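2-Cys Peroxiredoxin (Plasmodium vivax SaI-1, PDB 2I81) probably reduces hydrogen peroxide and other hydroperoxides through a reactive cysteine thiol, as thiol-dependent peroxidases of the 2-Cys peroxiredoxin family do. Local coordinates at residues K31-E43 against D95-P107. Residues are numbered along the deposited sequence; the frame is centred on the assembly and turned at random.
Sequences KAEAVFGDNSFGE and DSKYTHLAWKKTP
Two protein oxygens and a water grip the ammonium of K104: NZ donates to F36 O at 2.8 Å, to N39 OD1 at 2.8 Å and to the water. The lysine chain, bent at chi2 (-144°) and chi3 (-81°), curls its end into the type I turn F36-N39. F36 O also receives N39 N, from the opposite face of its carbonyl plane. N39 OD1 is met from above its amide plane, while L101 CD1 rests against the same amide, 3.5 Å from N39 ND2, and against N39 CB. In strand 31-35, V35 sets CG2 against K97 O and the CB of H100, with CG1 meeting K104 CE. F41 turns one ring face to K97 CD, 4.1 Å from the ring centroid, and its CZ reaches L101 CD2 (3.7 Å); the Y98 ring meets F41 obliquely, CE2 against CE1, the two planes at 75°. Extended beyond CG, K97 runs on over F41 to a salt bridge, NZ reaching E33 OE2 at 2.9 Å from above the carboxylate plane. Y98 also meets F66 of the second subunit, and K105 pairs with E203 of a third. Helix 97-104 thus packs against the antiparallel hairpin of strands 31-35 and 41-45, in the thioredoxin-like fold of peroxiredoxins.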
loop_
_atom_site.group_PDB
_atom_site.type_symbol
_atom_site.label_atom_id
_atom_site.label_comp_id
_atom_site.label_asym_id
_atom_site.label_seq_id
_atom_site.Cartn_x
_atom_site.Cartn_y
_atom_site.Cartn_z
ATOM N N LYS A 31 15.585 27.027 -13.061
ATOM C CA LYS A 31 16.839 27.262 -13.759
ATOM C C LYS A 31 16.543 26.991 -15.225
ATOM O O LYS A 31 16.096 25.897 -15.578
ATOM C CB LYS A 31 17.926 26.313 -13.240
ATOM C CG LYS A 31 19.280 26.445 -13.938
ATOM C CD LYS A 31 20.256 25.355 -13.502
ATOM C CE LYS A 31 21.037 25.760 -12.252
ATOM N NZ LYS A 31 22.005 24.704 -11.840
ATOM N N ALA A 32 16.773 27.982 -16.080
ATOM C CA ALA A 32 16.429 27.834 -17.488
ATOM C C ALA A 32 17.464 28.441 -18.414
ATOM O O ALA A 32 18.095 29.448 -18.084
ATOM C CB ALA A 32 15.059 28.440 -17.763
ATOM N N GLU A 33 17.633 27.812 -19.573
ATOM C CA GLU A 33 18.372 28.411 -20.673
ATOM C C GLU A 33 17.612 29.639 -21.140
ATOM O O GLU A 33 16.377 29.656 -21.148
ATOM C CB GLU A 33 18.501 27.434 -21.837
ATOM C CG GLU A 33 19.415 26.255 -21.578
ATOM C CD GLU A 33 19.277 25.189 -22.645
ATOM O OE1 GLU A 33 18.225 24.514 -22.679
ATOM O OE2 GLU A 33 20.221 25.021 -23.447
ATOM N N ALA A 34 18.358 30.664 -21.535
ATOM C CA ALA A 34 17.758 31.936 -21.897
ATOM C C ALA A 34 18.472 32.630 -23.047
ATOM O O ALA A 34 19.648 32.374 -23.320
ATOM C CB ALA A 34 17.703 32.849 -20.678
ATOM N N VAL A 35 17.730 33.508 -23.715
ATOM C CA VAL A 35 18.270 34.417 -24.714
ATOM C C VAL A 35 18.235 35.815 -24.105
ATOM O O VAL A 35 17.160 36.333 -23.789
ATOM C CB VAL A 35 17.428 34.409 -26.014
ATOM C CG1 VAL A 35 18.136 35.191 -27.117
ATOM C CG2 VAL A 35 17.160 32.986 -26.472
ATOM N N PHE A 36 19.407 36.418 -23.929
ATOM C CA PHE A 36 19.495 37.746 -23.324
ATOM C C PHE A 36 19.155 38.854 -24.316
ATOM O O PHE A 36 18.926 38.592 -25.500
ATOM C CB PHE A 36 20.875 37.969 -22.696
ATOM C CG PHE A 36 21.169 37.046 -21.548
ATOM C CD1 PHE A 36 22.085 36.011 -21.691
ATOM C CD2 PHE A 36 20.521 37.203 -20.325
ATOM C CE1 PHE A 36 22.359 35.151 -20.632
ATOM C CE2 PHE A 36 20.786 36.346 -19.262
ATOM C CZ PHE A 36 21.707 35.317 -19.416
ATOM N N GLY A 37 19.117 40.090 -23.820
ATOM C CA GLY A 37 18.801 41.262 -24.635
ATOM C C GLY A 37 19.706 41.439 -25.839
ATOM O O GLY A 37 19.261 41.906 -26.891
ATOM N N ASP A 38 20.975 41.062 -25.688
ATOM C CA ASP A 38 21.943 41.159 -26.780
ATOM C C ASP A 38 21.899 39.965 -27.746
ATOM O O ASP A 38 22.718 39.881 -28.666
ATOM C CB ASP A 38 23.368 41.393 -26.241
ATOM C CG ASP A 38 23.873 40.255 -25.356
ATOM O OD1 ASP A 38 23.072 39.385 -24.945
ATOM O OD2 ASP A 38 25.089 40.239 -25.064
ATOM N N ASN A 39 20.945 39.057 -27.526
ATOM C CA ASN A 39 20.742 37.857 -28.362
ATOM C C ASN A 39 21.709 36.694 -28.112
ATOM O O ASN A 39 21.661 35.683 -28.820
ATOM C CB ASN A 39 20.711 38.212 -29.858
ATOM C CG ASN A 39 19.439 38.930 -30.269
ATOM O OD1 ASN A 39 18.720 39.485 -29.435
ATOM N ND2 ASN A 39 19.160 38.933 -31.568
ATOM N N SER A 40 22.575 36.830 -27.111
ATOM C CA SER A 40 23.473 35.743 -26.722
ATOM C C SER A 40 22.743 34.719 -25.853
ATOM O O SER A 40 21.748 35.044 -25.198
ATOM C CB SER A 40 24.702 36.289 -25.991
ATOM O OG SER A 40 24.333 36.980 -24.809
ATOM N N PHE A 41 23.240 33.484 -25.855
ATOM C CA PHE A 41 22.651 32.412 -25.059
ATOM C C PHE A 41 23.259 32.336 -23.669
ATOM O O PHE A 41 24.447 32.605 -23.485
ATOM C CB PHE A 41 22.805 31.064 -25.763
ATOM C CG PHE A 41 21.972 30.929 -27.002
ATOM C CD1 PHE A 41 22.501 30.346 -28.148
ATOM C CD2 PHE A 41 20.659 31.390 -27.028
ATOM C CE1 PHE A 41 21.732 30.219 -29.300
ATOM C CE2 PHE A 41 19.884 31.270 -28.175
ATOM C CZ PHE A 41 20.421 30.682 -29.313
ATOM N N GLY A 42 22.434 31.961 -22.698
ATOM C CA GLY A 42 22.897 31.819 -21.330
ATOM C C GLY A 42 21.994 30.970 -20.466
ATOM O O GLY A 42 21.339 30.041 -20.942
ATOM N N GLU A 43 21.976 31.308 -19.182
ATOM C CA GLU A 43 21.249 30.561 -18.175
ATOM C C GLU A 43 20.831 31.530 -17.081
ATOM O O GLU A 43 21.610 32.398 -16.679
ATOM C CB GLU A 43 22.151 29.464 -17.605
ATOM C CG GLU A 43 21.503 28.547 -16.583
ATOM C CD GLU A 43 22.397 27.378 -16.220
ATOM O OE1 GLU A 43 22.861 27.319 -15.062
ATOM O OE2 GLU A 43 22.645 26.521 -17.097
ATOM N N ASP A 95 8.637 27.103 -25.659
ATOM C CA ASP A 95 9.515 27.121 -26.834
ATOM C C ASP A 95 10.993 27.062 -26.462
ATOM O O ASP A 95 11.388 27.482 -25.370
ATOM C CB ASP A 95 9.261 28.372 -27.677
ATOM C CG ASP A 95 7.820 28.492 -28.121
ATOM O OD1 ASP A 95 7.410 27.753 -29.042
ATOM O OD2 ASP A 95 7.097 29.333 -27.548
ATOM N N SER A 96 11.802 26.541 -27.381
ATOM C CA SER A 96 13.249 26.491 -27.206
ATOM C C SER A 96 13.866 27.879 -27.351
ATOM O O SER A 96 13.236 28.798 -27.882
ATOM C CB SER A 96 13.872 25.536 -28.223
ATOM O OG SER A 96 13.627 25.977 -29.554
ATOM N N LYS A 97 15.103 28.017 -26.878
ATOM C CA LYS A 97 15.851 29.271 -26.985
ATOM C C LYS A 97 16.161 29.641 -28.439
ATOM O O LYS A 97 16.306 30.820 -28.764
ATOM C CB LYS A 97 17.142 29.203 -26.157
ATOM C CG LYS A 97 18.125 28.123 -26.597
ATOM C CD LYS A 97 19.359 28.090 -25.716
ATOM C CE LYS A 97 20.349 27.049 -26.211
ATOM N NZ LYS A 97 21.479 26.861 -25.260
ATOM N N TYR A 98 16.258 28.631 -29.303
ATOM C CA TYR A 98 16.478 28.854 -30.731
ATOM C C TYR A 98 15.236 29.435 -31.398
ATOM O O TYR A 98 15.343 30.245 -32.323
ATOM C CB TYR A 98 16.905 27.562 -31.430
ATOM C CG TYR A 98 18.201 26.997 -30.901
ATOM C CD1 TYR A 98 18.207 25.879 -30.070
ATOM C CD2 TYR A 98 19.423 27.592 -31.220
ATOM C CE1 TYR A 98 19.398 25.358 -29.577
ATOM C CE2 TYR A 98 20.619 27.080 -30.729
ATOM C CZ TYR A 98 20.599 25.964 -29.909
ATOM O OH TYR A 98 21.779 25.452 -29.422
ATOM N N THR A 99 14.066 29.017 -30.921
ATOM C CA THR A 99 12.796 29.562 -31.395
ATOM C C THR A 99 12.628 31.020 -30.954
ATOM O O THR A 99 12.078 31.835 -31.699
ATOM C CB THR A 99 11.598 28.690 -30.944
ATOM O OG1 THR A 99 11.760 27.359 -31.456
ATOM C CG2 THR A 99 10.279 29.254 -31.464
ATOM N N HIS A 100 13.116 31.345 -29.755
ATOM C CA HIS A 100 13.098 32.724 -29.260
ATOM C C HIS A 100 13.942 33.655 -30.120
ATOM O O HIS A 100 13.473 34.717 -30.533
ATOM C CB HIS A 100 13.593 32.806 -27.817
ATOM C CG HIS A 100 12.654 32.222 -26.812
ATOM N ND1 HIS A 100 11.315 32.019 -27.066
ATOM C CD2 HIS A 100 12.858 31.827 -25.533
ATOM C CE1 HIS A 100 10.739 31.503 -25.995
ATOM N NE2 HIS A 100 11.653 31.379 -25.050
ATOM N N LEU A 101 15.186 33.250 -30.377
ATOM C CA LEU A 101 16.126 34.053 -31.159
ATOM C C LEU A 101 15.593 34.328 -32.563
ATOM O O LEU A 101 15.731 35.439 -33.081
ATOM C CB LEU A 101 17.498 33.368 -31.224
ATOM C CG LEU A 101 18.647 34.057 -31.977
ATOM C CD1 LEU A 101 18.966 35.427 -31.395
ATOM C CD2 LEU A 101 19.885 33.175 -31.972
ATOM N N ALA A 102 14.982 33.307 -33.161
ATOM C CA ALA A 102 14.370 33.415 -34.483
ATOM C C ALA A 102 13.186 34.379 -34.486
ATOM O O ALA A 102 12.963 35.086 -35.471
ATOM C CB ALA A 102 13.935 32.048 -34.968
ATOM N N TRP A 103 12.436 34.400 -33.385
ATOM C CA TRP A 103 11.289 35.294 -33.242
ATOM C C TRP A 103 11.753 36.734 -33.069
ATOM O O TRP A 103 11.071 37.672 -33.491
ATOM C CB TRP A 103 10.420 34.866 -32.059
ATOM C CG TRP A 103 8.982 35.303 -32.151
ATOM C CD1 TRP A 103 8.300 35.660 -33.282
ATOM C CD2 TRP A 103 8.041 35.388 -31.075
ATOM N NE1 TRP A 103 7.001 35.979 -32.973
ATOM C CE2 TRP A 103 6.813 35.820 -31.626
ATOM C CE3 TRP A 103 8.118 35.151 -29.696
ATOM C CZ2 TRP A 103 5.669 36.016 -30.845
ATOM C CZ3 TRP A 103 6.981 35.345 -28.922
ATOM C CH2 TRP A 103 5.772 35.776 -29.500
ATOM N N LYS A 104 12.920 36.897 -32.451
ATOM C CA LYS A 104 13.538 38.209 -32.296
ATOM C C LYS A 104 14.126 38.717 -33.609
ATOM O O LYS A 104 14.199 39.927 -33.829
ATOM C CB LYS A 104 14.611 38.187 -31.206
ATOM C CG LYS A 104 14.059 37.949 -29.807
ATOM C CD LYS A 104 14.814 38.744 -28.755
ATOM C CE LYS A 104 16.113 38.067 -28.351
ATOM N NZ LYS A 104 16.901 38.907 -27.404
ATOM N N LYS A 105 14.540 37.797 -34.475
ATOM C CA LYS A 105 15.081 38.176 -35.778
ATOM C C LYS A 105 13.987 38.324 -36.833
ATOM O O LYS A 105 14.261 38.647 -37.992
ATOM C CB LYS A 105 16.174 37.200 -36.215
ATOM C CG LYS A 105 17.425 37.349 -35.374
ATOM C CD LYS A 105 18.610 36.604 -35.976
ATOM C CE LYS A 105 19.876 37.022 -35.242
ATOM N NZ LYS A 105 21.104 36.715 -36.028
ATOM N N THR A 106 12.746 38.100 -36.408
ATOM C CA THR A 106 11.580 38.315 -37.250
ATOM C C THR A 106 11.043 39.731 -37.010
ATOM O O THR A 106 10.736 40.091 -35.871
ATOM C CB THR A 106 10.482 37.259 -36.975
ATOM O OG1 THR A 106 11.051 35.945 -37.041
ATOM C CG2 THR A 106 9.357 37.365 -38.001
ATOM N N PRO A 107 10.961 40.547 -38.081
ATOM C CA PRO A 107 10.393 41.898 -38.014
ATOM C C PRO A 107 8.932 41.907 -37.563
ATOM O O PRO A 107 8.202 40.942 -37.808
ATOM C CB PRO A 107 10.512 42.414 -39.455
ATOM C CG PRO A 107 10.738 41.207 -40.295
ATOM C CD PRO A 107 11.450 40.222 -39.433
HETATM O O HOH W 1 15.945 38.164 -24.911
#